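Local coordinates for hypothetical protein (Actinomyces odontolyticus, PDB 4MJG), which is of unknown function but belongs to the DUF4853 family and is probably made as a lipoprotein, at residues S17-I22 with P138-L143; G42-M47 with Y68-P73; P50-C55 with G147-P152; M75-L80 with A105-Q110; G160-I165 with T178-A183. One frame throughout, in Å; residues are numbered along the deposited sequence.

Contact 1: S17-I22 with P138-L143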
# COMPACT_ATOMS: atom_id res chain seq x y z
N SER A 17 10.55 8.25 -12.48
CA SER A 17 11.45 7.13 -12.25
C SER A 17 11.10 6.42 -10.95
O SER A 17 10.53 7.01 -10.04
CB SER A 17 12.90 7.59 -12.21
OG SER A 17 13.20 8.22 -10.98
N ILE A 18 11.46 5.14 -10.88
CA ILE A 18 11.29 4.34 -9.67
C ILE A 18 11.79 5.06 -8.42
O ILE A 18 11.13 5.03 -7.38
CB ILE A 18 11.97 2.95 -9.81
CG1 ILE A 18 11.75 2.09 -8.56
CG2 ILE A 18 13.46 3.09 -10.10
CD1 ILE A 18 10.30 1.72 -8.32
N GLU A 19 12.94 5.72 -8.53
CA GLU A 19 13.55 6.41 -7.40
C GLU A 19 12.74 7.64 -6.98
O GLU A 19 12.61 7.92 -5.79
CB GLU A 19 14.99 6.82 -7.75
CG GLU A 19 15.92 5.64 -7.97
CD GLU A 19 16.79 5.80 -9.21
OE1 GLU A 19 16.22 5.84 -10.33
OE2 GLU A 19 18.03 5.88 -9.06
N GLU A 20 12.21 8.36 -7.97
CA GLU A 20 11.35 9.52 -7.71
C GLU A 20 10.06 9.07 -7.04
O GLU A 20 9.53 9.76 -6.17
CB GLU A 20 11.04 10.25 -9.02
CG GLU A 20 10.13 11.47 -8.90
CD GLU A 20 10.81 12.69 -8.32
OE1 GLU A 20 11.99 12.61 -7.91
OE2 GLU A 20 10.16 13.76 -8.28
N TYR A 21 9.55 7.92 -7.47
CA TYR A 21 8.31 7.38 -6.94
C TYR A 21 8.47 6.94 -5.49
O TYR A 21 7.64 7.25 -4.63
CB TYR A 21 7.86 6.20 -7.79
CG TYR A 21 6.42 5.78 -7.58
CD1 TYR A 21 6.07 4.85 -6.61
CD2 TYR A 21 5.41 6.31 -8.38
CE1 TYR A 21 4.75 4.45 -6.44
CE2 TYR A 21 4.09 5.92 -8.22
CZ TYR A 21 3.76 5.00 -7.25
OH TYR A 21 2.45 4.62 -7.10
N ILE A 22 9.56 6.22 -5.23
CA ILE A 22 9.90 5.80 -3.87
C ILE A 22 10.04 7.02 -2.96
O ILE A 22 9.52 7.04 -1.83
CB ILE A 22 11.20 4.97 -3.86
CG1 ILE A 22 10.92 3.58 -4.44
CG2 ILE A 22 11.75 4.84 -2.45
CD1 ILE A 22 12.15 2.77 -4.75
N PRO A 138 9.98 3.39 -15.21
CA PRO A 138 11.27 3.40 -15.90
C PRO A 138 12.41 3.84 -14.99
O PRO A 138 12.17 4.32 -13.88
CB PRO A 138 11.05 4.43 -17.00
CG PRO A 138 10.10 5.40 -16.40
CD PRO A 138 9.19 4.59 -15.52
N THR A 139 13.64 3.65 -15.46
CA THR A 139 14.82 4.13 -14.75
C THR A 139 16.04 4.14 -15.66
O THR A 139 16.12 3.38 -16.62
CB THR A 139 15.14 3.25 -13.52
OG1 THR A 139 16.22 3.84 -12.78
CG2 THR A 139 15.51 1.82 -13.93
N ASN A 140 17.00 5.00 -15.34
CA ASN A 140 18.29 5.02 -16.03
C ASN A 140 19.30 4.07 -15.37
O ASN A 140 20.45 3.99 -15.81
CB ASN A 140 18.85 6.45 -16.08
CG ASN A 140 19.14 7.02 -14.70
OD1 ASN A 140 18.83 6.42 -13.67
ND2 ASN A 140 19.73 8.21 -14.68
N LYS A 141 18.87 3.38 -14.32
CA LYS A 141 19.74 2.48 -13.57
C LYS A 141 19.68 1.07 -14.14
O LYS A 141 18.77 0.76 -14.92
CB LYS A 141 19.33 2.45 -12.09
CG LYS A 141 19.28 3.81 -11.41
CD LYS A 141 20.64 4.50 -11.39
CE LYS A 141 20.58 5.80 -10.62
NZ LYS A 141 21.79 6.64 -10.82
N PRO A 142 20.64 0.20 -13.77
CA PRO A 142 20.64 -1.17 -14.27
C PRO A 142 19.36 -1.93 -13.97
O PRO A 142 18.79 -1.77 -12.89
CB PRO A 142 21.82 -1.82 -13.54
CG PRO A 142 22.74 -0.69 -13.27
CD PRO A 142 21.86 0.49 -13.00
N LEU A 143 18.92 -2.75 -14.92
CA LEU A 143 17.75 -3.60 -14.75
C LEU A 143 18.19 -4.90 -14.07
O LEU A 143 19.38 -5.12 -13.87
CB LEU A 143 17.08 -3.89 -16.10
CG LEU A 143 16.26 -2.75 -16.75
CD1 LEU A 143 16.91 -1.38 -16.62
CD2 LEU A 143 16.01 -3.08 -18.21
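Ser17 and Thr139 bring the two backbones within 5.2 Å, CA to CA, where the loop 138-143 passes the start of helix 18-24, and the backbone N of Ile18 donates to Pro138 O at 3.2 Å, the carbonyl pointing almost straight at the nitrogen. The same oxygen lies 3.3 Å from Ser17 CA in a C-H...O contact. Beyond this link Glu19 points at the loop and Ile18 touches it with one branch. Ile18 lays its CG2 branch against Thr139 CB at 3.8 Å, while its CG1 arm, anti to the backbone N (chi1 -178°), leads away; its side chain also packs on Tyr63 and Val65 of the sheet. Glu19 runs at about a right angle to both Thr139 and Lys141. Thr139 OG1 donates to Glu19 OE1 at 3.2 Å, meeting it from above the carboxylate plane (43° out of it), and accepts from Lys141 N at 3.1 Å, closing an ST turn. Glu19 OE2 reaches the aliphatic part of Lys141, and the opposite charges at Glu19 OE2 and Lys141 NZ stay 4.2 Å apart, near each other but not in contact. Ser17 OG accepts from Glu20 N at 3.2 Å. Helix 18-24 thus begins with a serine N-cap, and its first-turn N-H of Ile18 is taken up by a carbonyl from the distant loop.

Contact 2: G42-M47 with Y68-P73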
# COMPACT_ATOMS: atom_id res chain seq x y z
N GLY A 42 -7.92 3.10 16.67
CA GLY A 42 -6.71 2.38 17.04
C GLY A 42 -5.55 2.55 16.09
O GLY A 42 -5.24 3.66 15.64
N GLU A 43 -4.92 1.43 15.75
CA GLU A 43 -3.56 1.42 15.24
C GLU A 43 -3.38 0.41 14.13
O GLU A 43 -4.17 -0.53 13.99
CB GLU A 43 -2.60 1.10 16.38
CG GLU A 43 -2.93 -0.19 17.14
CD GLU A 43 -2.12 -0.38 18.42
OE1 GLU A 43 -1.61 0.62 18.98
OE2 GLU A 43 -2.01 -1.53 18.88
N LEU A 44 -2.33 0.60 13.34
CA LEU A 44 -1.95 -0.35 12.30
C LEU A 44 -0.82 -1.25 12.78
O LEU A 44 0.08 -0.81 13.49
CB LEU A 44 -1.47 0.39 11.04
CG LEU A 44 -2.48 1.24 10.27
CD1 LEU A 44 -1.78 2.03 9.18
CD2 LEU A 44 -3.57 0.37 9.66
N THR A 45 -0.88 -2.52 12.39
CA THR A 45 0.22 -3.47 12.60
C THR A 45 0.97 -3.60 11.28
O THR A 45 0.35 -3.70 10.23
CB THR A 45 -0.33 -4.85 13.01
OG1 THR A 45 -1.16 -4.71 14.16
CG2 THR A 45 0.81 -5.81 13.32
N VAL A 46 2.30 -3.60 11.33
CA VAL A 46 3.09 -3.71 10.10
C VAL A 46 3.30 -5.18 9.76
O VAL A 46 4.09 -5.88 10.40
CB VAL A 46 4.44 -2.98 10.21
CG1 VAL A 46 5.20 -3.04 8.90
CG2 VAL A 46 4.22 -1.53 10.63
N MSE A 47 2.57 -5.64 8.74
CA MSE A 47 2.53 -7.05 8.35
C MSE A 47 3.67 -7.39 7.43
O MSE A 47 4.17 -8.51 7.46
CB MSE A 47 1.22 -7.34 7.60
CG MSE A 47 0.44 -8.52 8.17
SE MSE A 47 1.39 -10.20 7.81
CE MSE A 47 0.92 -10.28 5.89
N TYR A 68 4.59 -0.94 2.02
CA TYR A 68 4.33 -1.59 3.30
C TYR A 68 2.97 -2.24 3.26
O TYR A 68 2.07 -1.76 2.56
CB TYR A 68 4.35 -0.57 4.45
CG TYR A 68 5.73 -0.20 4.91
CD1 TYR A 68 6.37 -0.91 5.92
CD2 TYR A 68 6.40 0.88 4.35
CE1 TYR A 68 7.64 -0.57 6.36
CE2 TYR A 68 7.66 1.23 4.78
CZ TYR A 68 8.27 0.50 5.78
OH TYR A 68 9.53 0.85 6.19
N THR A 69 2.83 -3.34 3.98
CA THR A 69 1.54 -3.96 4.17
C THR A 69 1.18 -3.73 5.63
O THR A 69 1.92 -4.15 6.51
CB THR A 69 1.59 -5.46 3.87
OG1 THR A 69 2.01 -5.66 2.50
CG2 THR A 69 0.22 -6.09 4.08
N THR A 70 0.08 -3.03 5.88
CA THR A 70 -0.37 -2.76 7.25
C THR A 70 -1.74 -3.33 7.49
O THR A 70 -2.54 -3.46 6.56
CB THR A 70 -0.38 -1.26 7.58
OG1 THR A 70 -1.31 -0.57 6.73
CG2 THR A 70 1.00 -0.67 7.40
N VAL A 71 -2.01 -3.67 8.75
CA VAL A 71 -3.23 -4.36 9.13
C VAL A 71 -3.95 -3.62 10.25
O VAL A 71 -3.37 -3.35 11.29
CB VAL A 71 -2.92 -5.80 9.58
CG1 VAL A 71 -4.18 -6.50 10.08
CG2 VAL A 71 -2.33 -6.59 8.41
N ALA A 72 -5.23 -3.31 10.01
CA ALA A 72 -6.08 -2.69 11.01
C ALA A 72 -7.11 -3.71 11.47
O ALA A 72 -7.33 -4.70 10.79
CB ALA A 72 -6.77 -1.47 10.43
N PRO A 73 -7.76 -3.46 12.61
CA PRO A 73 -8.85 -4.37 13.01
C PRO A 73 -10.03 -4.31 12.04
O PRO A 73 -10.14 -3.36 11.26
CB PRO A 73 -9.24 -3.86 14.40
CG PRO A 73 -8.05 -3.10 14.89
CD PRO A 73 -7.46 -2.48 13.66
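Tyr68 offers Val46 the edge of its ring: Val46 CG1 lies near the ring plane, 3.8 Å from Tyr68 CD1. The phenol is tied elsewhere, its OH bonded to Pro152 O, and Pro50 packs on the same side chain. At the opposite end of the pairing, Pro73 CD lies 3.8 Å from Glu43 O. Between these ends strands 44-47 and 69-73 run antiparallel, their segment axes at 144°. Thr45 and Val71 form a hydrogen-bonded pair, N to O at 2.8 Å in each direction, and Met47 N donates to Thr69 O, also at 2.8 Å. Val46 and Thr70 make the non-hydrogen-bonded pair and share a face. Leu44 packs its CD1 on Thr70 OG1 at 3.6 Å and its CD2 on Ala72 CB at 3.8 Å; helix 34-40 covers Leu44 and Ala72 through Ala37 and Val36. On the face of Thr45 and Val71, the selenomethionine Met47 places CG 3.4 Å from Val71 CG2, and its chain bends at chi2 and chi3, carrying the selenium end away. Strand 62-73 also bonds to strand 127-133, and strand 44-55 to strand 176-181. The contact is the open-end part of the beta hairpin 44-55/62-73, two inner strands of an antiparallel sheet whose Leu44 face is backed by helix.

Contact 3: P50-C55 with G147-P152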
# COMPACT_ATOMS: atom_id res chain seq x y z
N PRO A 50 8.28 -3.11 2.55
CA PRO A 50 8.24 -2.84 1.12
C PRO A 50 9.44 -3.44 0.41
O PRO A 50 10.48 -3.69 1.03
CB PRO A 50 8.32 -1.32 1.07
CG PRO A 50 9.17 -0.97 2.24
CD PRO A 50 8.78 -1.95 3.31
N TYR A 51 9.28 -3.67 -0.89
CA TYR A 51 10.34 -4.22 -1.70
C TYR A 51 10.12 -3.84 -3.15
O TYR A 51 9.01 -3.45 -3.54
CB TYR A 51 10.41 -5.75 -1.53
CG TYR A 51 9.14 -6.47 -1.91
CD1 TYR A 51 8.11 -6.63 -0.99
CD2 TYR A 51 8.97 -7.01 -3.19
CE1 TYR A 51 6.95 -7.30 -1.33
CE2 TYR A 51 7.81 -7.68 -3.54
CZ TYR A 51 6.80 -7.82 -2.61
OH TYR A 51 5.64 -8.49 -2.94
N VAL A 52 11.17 -3.95 -3.94
CA VAL A 52 11.13 -3.63 -5.36
C VAL A 52 11.25 -4.93 -6.14
O VAL A 52 11.91 -5.87 -5.68
CB VAL A 52 12.27 -2.67 -5.74
CG1 VAL A 52 12.28 -2.38 -7.23
CG2 VAL A 52 12.16 -1.38 -4.94
N GLN A 53 10.60 -5.00 -7.30
CA GLN A 53 10.78 -6.15 -8.19
C GLN A 53 10.77 -5.72 -9.65
O GLN A 53 10.23 -4.67 -10.00
CB GLN A 53 9.72 -7.22 -7.92
CG GLN A 53 8.29 -6.79 -8.16
CD GLN A 53 7.30 -7.93 -7.95
OE1 GLN A 53 7.38 -8.66 -6.97
NE2 GLN A 53 6.35 -8.06 -8.87
N VAL A 54 11.38 -6.55 -10.49
CA VAL A 54 11.48 -6.29 -11.92
C VAL A 54 10.09 -6.35 -12.54
O VAL A 54 9.21 -7.03 -12.02
CB VAL A 54 12.41 -7.33 -12.60
CG1 VAL A 54 12.54 -7.05 -14.09
CG2 VAL A 54 13.78 -7.33 -11.94
N CYS A 55 9.90 -5.62 -13.63
CA CYS A 55 8.66 -5.67 -14.40
C CYS A 55 8.89 -5.25 -15.84
O CYS A 55 9.99 -4.82 -16.21
CB CYS A 55 7.57 -4.78 -13.77
SG CYS A 55 8.08 -3.07 -13.51
N GLY A 147 17.22 -4.88 -5.70
CA GLY A 147 17.73 -4.56 -4.38
C GLY A 147 18.63 -3.34 -4.31
O GLY A 147 19.04 -2.93 -3.22
N GLN A 148 18.96 -2.75 -5.47
CA GLN A 148 19.84 -1.57 -5.50
C GLN A 148 19.19 -0.34 -4.88
O GLN A 148 19.89 0.56 -4.42
CB GLN A 148 20.29 -1.27 -6.95
CG GLN A 148 19.22 -0.68 -7.85
CD GLN A 148 19.66 -0.56 -9.31
OE1 GLN A 148 20.48 0.30 -9.64
NE2 GLN A 148 19.12 -1.41 -10.17
N PHE A 149 17.86 -0.29 -4.85
CA PHE A 149 17.13 0.92 -4.44
C PHE A 149 16.83 0.97 -2.96
O PHE A 149 16.23 0.05 -2.42
CB PHE A 149 15.80 1.00 -5.19
CG PHE A 149 15.95 0.94 -6.68
CD1 PHE A 149 16.44 2.02 -7.39
CD2 PHE A 149 15.59 -0.21 -7.37
CE1 PHE A 149 16.57 1.96 -8.76
CE2 PHE A 149 15.71 -0.27 -8.74
CZ PHE A 149 16.21 0.82 -9.44
N VAL A 150 17.25 2.05 -2.31
CA VAL A 150 16.92 2.27 -0.90
C VAL A 150 15.43 2.52 -0.78
O VAL A 150 14.83 3.14 -1.65
CB VAL A 150 17.67 3.48 -0.28
CG1 VAL A 150 19.17 3.25 -0.34
CG2 VAL A 150 17.30 4.79 -0.96
N LEU A 151 14.84 2.03 0.31
CA LEU A 151 13.42 2.19 0.58
C LEU A 151 13.22 2.98 1.86
O LEU A 151 14.07 2.96 2.75
CB LEU A 151 12.77 0.82 0.70
CG LEU A 151 12.69 0.05 -0.62
CD1 LEU A 151 12.56 -1.44 -0.36
CD2 LEU A 151 11.55 0.56 -1.47
N PRO A 152 12.09 3.69 1.97
CA PRO A 152 11.92 4.58 3.11
C PRO A 152 11.69 3.81 4.39
O PRO A 152 11.03 2.77 4.38
CB PRO A 152 10.68 5.40 2.74
CG PRO A 152 9.89 4.49 1.88
CD PRO A 152 10.86 3.61 1.15
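Val52 projects from strand 51-55 toward the loop 147-152 and spreads its two methyls over two different side chains, in apolar packing of the coil that leads into helix 154-157 against the inner hairpin 44-55/62-73 of the antiparallel sheet. Its CG1, anti to the backbone N (chi1 177°), meets Phe149 CD2 at 4.0 Å, obliquely to the ring and with the two side chains at about a right angle. Its CG2 turns to Leu151 CD2, also at 4.0 Å. Leu151 is held between two neighbours on the strand: CD2 takes the valine, while CD1 sits 3.4 Å from Pro50 O and 3.8 Å from Tyr51 CA. The Pro50 ring stands slightly farther off, its CG 4.3 Å from Leu151 CD1. Tyr51 points the other way, as the alternation of a strand requires. Phe149 is buried from further sides: Tyr63 meets its ring edge-to-face, and Ile18 and Glu19 of helix 18-24 touch it, so strand, loop and helix meet at this ring. At the far end of the strand, Cys55 is joined to Cys136 by a disulfide. Within the loop itself, Gln148 folds back over Phe149, placing its CG 3.5 Å above the centre of one ring face.

Contact 4: M75-L80 with A105-Q110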
# COMPACT_ATOMS: atom_id res chain seq x y z
N MSE A 75 -13.78 -4.32 10.07
CA MSE A 75 -15.02 -3.55 10.03
C MSE A 75 -15.85 -4.18 8.94
O MSE A 75 -15.32 -4.86 8.06
CB MSE A 75 -14.75 -2.06 9.81
CG MSE A 75 -14.72 -1.61 8.35
SE MSE A 75 -13.63 0.03 8.16
CE MSE A 75 -15.03 1.36 8.53
N SER A 76 -17.16 -3.97 8.97
CA SER A 76 -18.04 -4.55 7.96
C SER A 76 -17.63 -4.04 6.58
O SER A 76 -17.25 -2.87 6.43
CB SER A 76 -19.51 -4.22 8.24
OG SER A 76 -19.81 -2.87 7.92
N PHE A 77 -17.71 -4.90 5.57
CA PHE A 77 -17.30 -4.54 4.22
C PHE A 77 -18.05 -3.31 3.71
O PHE A 77 -17.46 -2.43 3.09
CB PHE A 77 -17.49 -5.70 3.25
CG PHE A 77 -16.94 -5.43 1.88
CD1 PHE A 77 -15.58 -5.55 1.64
CD2 PHE A 77 -17.78 -5.04 0.85
CE1 PHE A 77 -15.06 -5.28 0.39
CE2 PHE A 77 -17.26 -4.77 -0.41
CZ PHE A 77 -15.90 -4.89 -0.64
N GLU A 78 -19.34 -3.26 3.97
CA GLU A 78 -20.18 -2.11 3.62
C GLU A 78 -19.63 -0.79 4.19
O GLU A 78 -19.64 0.25 3.51
CB GLU A 78 -21.61 -2.37 4.13
CG GLU A 78 -22.67 -1.41 3.60
CD GLU A 78 -23.80 -1.17 4.59
OE1 GLU A 78 -24.26 -2.16 5.19
OE2 GLU A 78 -24.22 -0.01 4.78
N ARG A 79 -19.14 -0.84 5.43
CA ARG A 79 -18.59 0.34 6.11
C ARG A 79 -17.21 0.72 5.56
O ARG A 79 -16.83 1.90 5.60
CB ARG A 79 -18.49 0.08 7.63
N LEU A 80 -16.46 -0.27 5.09
CA LEU A 80 -15.14 -0.05 4.49
C LEU A 80 -15.27 0.64 3.13
O LEU A 80 -14.53 1.58 2.84
CB LEU A 80 -14.40 -1.37 4.31
CG LEU A 80 -12.99 -1.31 3.71
CD1 LEU A 80 -12.03 -0.59 4.64
CD2 LEU A 80 -12.48 -2.71 3.42
N ALA A 105 -11.74 -16.20 1.83
CA ALA A 105 -12.64 -15.36 2.61
C ALA A 105 -12.16 -13.90 2.68
O ALA A 105 -12.36 -13.22 3.68
CB ALA A 105 -12.84 -15.93 4.01
N THR A 106 -11.54 -13.42 1.60
CA THR A 106 -11.10 -12.03 1.52
C THR A 106 -11.77 -11.32 0.36
O THR A 106 -12.02 -11.93 -0.69
CB THR A 106 -9.57 -11.90 1.35
OG1 THR A 106 -9.19 -12.38 0.05
CG2 THR A 106 -8.82 -12.69 2.43
N ARG A 107 -12.08 -10.04 0.54
CA ARG A 107 -12.69 -9.22 -0.51
C ARG A 107 -11.96 -7.91 -0.61
O ARG A 107 -11.75 -7.24 0.40
CB ARG A 107 -14.16 -8.95 -0.21
CG ARG A 107 -14.95 -8.47 -1.42
CD ARG A 107 -16.42 -8.26 -1.07
NE ARG A 107 -17.18 -7.77 -2.20
CZ ARG A 107 -18.47 -7.43 -2.15
NH1 ARG A 107 -19.15 -7.53 -1.01
NH2 ARG A 107 -19.08 -6.99 -3.24
N GLY A 108 -11.60 -7.54 -1.83
CA GLY A 108 -10.74 -6.39 -2.05
C GLY A 108 -11.44 -5.15 -2.58
O GLY A 108 -12.42 -5.25 -3.32
N ILE A 109 -10.93 -3.99 -2.18
CA ILE A 109 -11.25 -2.73 -2.83
C ILE A 109 -9.93 -2.14 -3.32
O ILE A 109 -8.96 -2.07 -2.55
CB ILE A 109 -11.94 -1.73 -1.88
CG1 ILE A 109 -13.25 -2.32 -1.36
CG2 ILE A 109 -12.21 -0.41 -2.60
CD1 ILE A 109 -13.87 -1.53 -0.23
N GLN A 110 -9.90 -1.74 -4.58
CA GLN A 110 -8.69 -1.21 -5.18
C GLN A 110 -8.85 0.28 -5.46
O GLN A 110 -9.92 0.74 -5.83
CB GLN A 110 -8.39 -1.93 -6.49
CG GLN A 110 -8.08 -3.41 -6.34
CD GLN A 110 -9.33 -4.26 -6.23
OE1 GLN A 110 -10.21 -4.19 -7.09
NE2 GLN A 110 -9.41 -5.06 -5.17
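Phe77 and Arg107 make the close, broad part of this contact, the ring of the first helical turn lying flat against the arginine chain from the neighbouring strand. Arg107 CD stands over the face of the Phe77 ring, 3.5 Å from its centroid, a CH-pi contact. The chain, extended from CG to NE, runs on across the ring, so that Arg107 NH1 comes 3.4 Å from Phe77 CE2 and the guanidinium plane is only 8° from the ring plane. Phe77 CG is anti to the backbone N (chi1 -174°), on a CB that points toward the strand. The ring tip also meets Ile109, Phe77 CZ to Ile109 CG1 at 3.8 Å. Packing is lighter deeper in: Leu80 and Ile109, both buried, slide past each other in opposite directions, with Leu80 CG 4.0 Å from Ile109 CD1. Val95, Phe123 and Ile128 of the sheet add to this apolar layer beneath helix 77-86. Phe77 and Arg107, by contrast, keep part of their surface open to solvent. Ser76 caps the helix, its OG accepting from Arg79 N. The ring lies over one face of the guanidinium, which leaves the in-plane N-H directions to other partners: NE donates to Asp98 O, so the CH-pi overlap and this polar bond coexist on one side chain.

Contact 5: G160-I165 with T178-A183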
# COMPACT_ATOMS: atom_id res chain seq x y z
N GLY A 160 3.03 11.26 9.94
CA GLY A 160 2.32 11.66 11.16
C GLY A 160 2.31 10.63 12.28
O GLY A 160 1.75 10.87 13.35
N MSE A 161 2.95 9.48 12.04
CA MSE A 161 2.86 8.34 12.94
C MSE A 161 4.21 8.02 13.51
O MSE A 161 5.24 8.43 12.97
CB MSE A 161 2.38 7.15 12.12
CG MSE A 161 1.16 7.51 11.28
SE MSE A 161 -0.40 6.57 12.01
CE MSE A 161 -0.37 5.03 10.80
N HIS A 162 4.22 7.28 14.62
CA HIS A 162 5.47 6.78 15.22
C HIS A 162 5.36 5.30 15.59
O HIS A 162 4.26 4.78 15.84
CB HIS A 162 5.90 7.62 16.43
CG HIS A 162 5.17 7.30 17.70
ND1 HIS A 162 3.80 7.46 17.84
CD2 HIS A 162 5.62 6.85 18.89
CE1 HIS A 162 3.45 7.10 19.06
NE2 HIS A 162 4.53 6.73 19.72
N VAL A 163 6.51 4.63 15.62
CA VAL A 163 6.58 3.19 15.84
C VAL A 163 6.48 2.83 17.31
O VAL A 163 7.24 3.34 18.13
CB VAL A 163 7.89 2.60 15.30
CG1 VAL A 163 7.95 1.09 15.55
CG2 VAL A 163 8.05 2.88 13.82
N THR A 164 5.56 1.93 17.63
CA THR A 164 5.49 1.30 18.94
C THR A 164 5.50 -0.22 18.71
O THR A 164 5.49 -0.67 17.57
CB THR A 164 4.22 1.72 19.70
OG1 THR A 164 3.07 1.63 18.83
CG2 THR A 164 4.35 3.14 20.19
N ILE A 165 5.51 -0.99 19.79
CA ILE A 165 5.49 -2.45 19.69
C ILE A 165 4.44 -3.04 20.63
O ILE A 165 4.42 -2.73 21.82
CB ILE A 165 6.87 -3.08 19.96
CG1 ILE A 165 7.55 -2.45 21.18
CG2 ILE A 165 7.78 -2.89 18.76
CD1 ILE A 165 8.96 -2.97 21.42
N THR A 178 3.90 -1.84 15.69
CA THR A 178 2.65 -1.13 15.47
C THR A 178 2.90 0.35 15.20
O THR A 178 3.93 0.89 15.59
CB THR A 178 1.72 -1.25 16.69
OG1 THR A 178 2.36 -0.69 17.84
CG2 THR A 178 1.38 -2.70 16.97
N LEU A 179 1.94 0.98 14.53
CA LEU A 179 2.00 2.41 14.25
C LEU A 179 0.86 3.12 14.96
O LEU A 179 -0.30 2.72 14.85
CB LEU A 179 1.88 2.66 12.75
CG LEU A 179 2.95 2.02 11.87
CD1 LEU A 179 2.62 2.21 10.40
CD2 LEU A 179 4.32 2.60 12.19
N THR A 180 1.20 4.18 15.69
CA THR A 180 0.19 5.00 16.36
C THR A 180 0.46 6.48 16.10
O THR A 180 1.61 6.91 15.96
CB THR A 180 0.14 4.72 17.88
OG1 THR A 180 1.46 4.47 18.37
CG2 THR A 180 -0.73 3.51 18.16
N THR A 181 -0.62 7.26 16.03
CA THR A 181 -0.57 8.66 15.63
C THR A 181 0.24 9.52 16.60
O THR A 181 0.26 9.25 17.80
CB THR A 181 -1.99 9.25 15.49
OG1 THR A 181 -2.70 9.09 16.72
CG2 THR A 181 -2.76 8.55 14.37
N GLY A 182 0.89 10.55 16.07
CA GLY A 182 1.75 11.44 16.86
C GLY A 182 3.21 11.05 16.75
O GLY A 182 3.54 9.88 16.55
N ALA A 183 4.09 12.05 16.86
CA ALA A 183 5.55 11.87 16.82
C ALA A 183 6.01 11.23 15.50
O ALA A 183 7.19 11.26 15.18
CB ALA A 183 6.02 11.04 18.01
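Thr164 and Thr178 both hold OG1 between their own backbone N and carbonyl carbon (chi1 47° and 60°), which turns the hydroxyls toward each other across the hairpin 161-166/176-181, and His162 holds its CG in the same crowded position (chi1 80°), on the face that also carries Thr180. The strands pair antiparallel, 161-166 being the outermost strand and 176-181 lying between it and strand 44-55. His162, Thr164, Thr178 and Thr180 share one face. There Thr164 OG1 lies 2.6 Å from Thr178 OG1, a hydrogen bond in which either may donate, and 3.3 Å from Thr180 OG1, a weak one. Val163 and Leu179 occupy the other face, CG2 to CD2 at 4.1 Å, where Val154 of helix 154-157 covers them. The selenomethionine Met161 sends its CE to Leu179 CB at 3.8 Å, the side chains at about a right angle. Past the regular pairing, Gly182 N donates to Gly160 O at 2.9 Å, and Ala183 CB makes an off-centre CH-pi contact with the His162 ring. Thr180 O takes two N-H groups from one residue: His162 N at 3.0 Å and His162 ND1 at 2.9 Å, arriving from opposite faces of the carbonyl plane.

Contacts 2, 3, 4 and 5 all reach one antiparallel sheet, and contact 1 adds helix 18-24 at one end. Contacts 1 and 3, centres about 10 Å apart, touch and interleave along the chain: the loop after strand 127-133 supplies a segment to each, tying the N-terminal helix to strand 44-55. Contact 2 lies about 11 Å from contact 5, centre to centre, and is joined to it by the backbone bond of Leu44 O with Leu179 N. Contact 4 follows contact 2 in sequence, their centres about 15 Å apart, and both are nested within the span closed by contact 1. Contacts 1 and 4, centres about 33 Å apart, lie on opposite sides of the chain's centre, so the set spans the fold.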